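PDB 3TO3: petrobactin biosynthesis protein AsbB from Bacillus anthracis, which catalyses the ATP-dependent condensation of spermidine with citryl-spermidine or its 3,4-dihydroxybenzoyl derivative, in the biosynthesis of the siderophore petrobactin. Local coordinates for the interface of chains A and B. Residues are numbered along the deposited sequence; one frame, centred on the assembly and turned at random. Chains: chain A/B, Petrobactin biosynthesis protein AsbB.

The interface of chains A and B. Residues chain A 15-17, 20-21; chain B 264.
B:Gln264 reaches across the homodimer interface to A:Ile15, A:Tyr20 and A:Ile21. It is the last residue of helix 260-264. Its partners lie where helix 6-16 of chain A ends and helix 18-37 begins. The dimer is two-fold symmetric, so the contact recurs with the chains exchanged.

At the base of the glutamine, methyl CG2 of A:Ile15 lies 3.7 Å from the backbone N of B:Gln264 and also near its CA. Anti to its own backbone N, this methyl points to the backbone of B:Gln264. CB of B:Gln264 then passes one face of the A:Tyr20 ring, displaced beyond its CD2 and CE2 side. CB of B:Gln264 lies 3.7 Å from CE2 of A:Tyr20. CG follows along the same side, 3.6 Å from CE2 of A:Tyr20. A bend at chi2 (71°) turns the chain here and lets the amide run on beside the ring. The amide and ring planes are only 16° apart, but the amide lies beyond the CD2-CE2 edge, raised above the ring plane, and does not stack on the face. CD of B:Gln264 lies between A:Tyr20 and A:Ile21, 3.9 Å from CD1 of A:Ile21.

The orientation of the amide tip is doubtful. As modelled, its oxygen OE1 lies 2.8 Å from the backbone carbonyl O of A:Ile15. Both atoms can only accept, so this pair is a clash and not a hydrogen bond. Turning the amide over would bring its NH2 group towards that carbonyl, where it could donate. The apolar contacts of CB and CG would not depend on this choice. The A:Ile21 side chain crosses the glutamine at about a right angle. Its terminal methyl CD1 ends 3.3 Å from the atom modelled as NE2 of B:Gln264.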
ATOM      1  N   ILE A  15       1.696  16.127  16.633  1.00 51.82           N
ATOM      2  CA  ILE A  15       0.670  16.738  15.798  1.00 53.96           C
ATOM      3  C   ILE A  15       0.011  17.966  16.425  1.00 53.48           C
ATOM      4  O   ILE A  15      -0.256  18.940  15.728  1.00 63.55           O
ATOM      5  CB  ILE A  15      -0.436  15.772  15.486  1.00 59.14           C
ATOM      6  CG1 ILE A  15       0.039  14.693  14.542  1.00 54.04           C
ATOM      7  CG2 ILE A  15      -1.617  16.505  14.874  1.00 61.33           C
ATOM      8  CD1 ILE A  15      -1.011  13.663  14.408  1.00 54.23           C
ATOM      9  N   GLU A  16      -0.244  17.934  17.729  1.00 51.69           N
ATOM     10  CA  GLU A  16      -0.923  19.060  18.406  1.00 56.22           C
ATOM     11  C   GLU A  16       0.006  20.254  18.649  1.00 59.34           C
ATOM     12  O   GLU A  16      -0.419  21.295  19.108  1.00 69.30           O
ATOM     13  CB  GLU A  16      -1.563  18.614  19.717  1.00 63.80           C
ATOM     14  CG  GLU A  16      -2.641  17.534  19.580  1.00 75.23           C
ATOM     15  CD  GLU A  16      -2.672  16.567  20.778  1.00 94.17           C
ATOM     16  OE1 GLU A  16      -1.964  16.818  21.783  1.00101.88           O
ATOM     17  OE2 GLU A  16      -3.395  15.543  20.715  1.00 96.30           O
ATOM     18  N   SER A  17       1.283  20.085  18.340  1.00 58.25           N
ATOM     19  CA  SER A  17       2.307  21.065  18.669  1.00 52.40           C
ATOM     20  C   SER A  17       2.474  22.115  17.568  1.00 66.35           C
ATOM     21  O   SER A  17       1.819  22.059  16.514  1.00 67.80           O
ATOM     22  CB  SER A  17       3.649  20.343  18.832  1.00 44.95           C
ATOM     23  OG  SER A  17       4.145  19.888  17.566  1.00 47.76           O
ATOM     24  N   TYR A  20       3.944  20.873  13.991  1.00 52.59           N
ATOM     25  CA  TYR A  20       3.035  20.559  12.909  1.00 52.00           C
ATOM     26  C   TYR A  20       2.753  21.797  12.029  1.00 52.10           C
ATOM     27  O   TYR A  20       2.839  21.705  10.798  1.00 44.08           O
ATOM     28  CB  TYR A  20       1.742  19.901  13.411  1.00 47.71           C
ATOM     29  CG  TYR A  20       0.739  19.679  12.298  1.00 46.02           C
ATOM     30  CD1 TYR A  20       0.804  18.558  11.465  1.00 41.75           C
ATOM     31  CD2 TYR A  20      -0.235  20.618  12.052  1.00 46.85           C
ATOM     32  CE1 TYR A  20      -0.111  18.386  10.429  1.00 43.84           C
ATOM     33  CE2 TYR A  20      -1.142  20.461  11.034  1.00 49.68           C
ATOM     34  CZ  TYR A  20      -1.085  19.350  10.230  1.00 49.19           C
ATOM     35  OH  TYR A  20      -2.023  19.255   9.229  1.00 58.28           O
ATOM     36  N   ILE A  21       2.416  22.938  12.637  1.00 48.22           N
ATOM     37  CA  ILE A  21       2.198  24.173  11.852  1.00 51.35           C
ATOM     38  C   ILE A  21       3.427  24.507  10.983  1.00 45.83           C
ATOM     39  O   ILE A  21       3.336  24.784   9.797  1.00 51.82           O
ATOM     40  CB  ILE A  21       1.922  25.398  12.756  1.00 54.13           C
ATOM     41  CG1 ILE A  21       0.817  25.105  13.753  1.00 53.46           C
ATOM     42  CG2 ILE A  21       1.530  26.594  11.922  1.00 59.08           C
ATOM     43  CD1 ILE A  21      -0.493  24.825  13.079  1.00 56.67           C
TER
ATOM     44  N   GLN B 264      -4.953  18.071  14.676  1.00 41.97           N
ATOM     45  CA  GLN B 264      -4.390  19.384  14.970  1.00 41.50           C
ATOM     46  C   GLN B 264      -5.447  20.433  15.384  1.00 47.54           C
ATOM     47  O   GLN B 264      -5.242  21.211  16.312  1.00 50.14           O
ATOM     48  CB  GLN B 264      -3.592  19.887  13.748  1.00 39.22           C
ATOM     49  CG  GLN B 264      -3.494  21.423  13.612  1.00 49.09           C
ATOM     50  CD  GLN B 264      -2.614  21.988  14.655  1.00 60.17           C
ATOM     51  OE1 GLN B 264      -1.797  21.256  15.220  1.00 66.69           O
ATOM     52  NE2 GLN B 264      -2.759  23.290  14.946  1.00 58.68           N
TER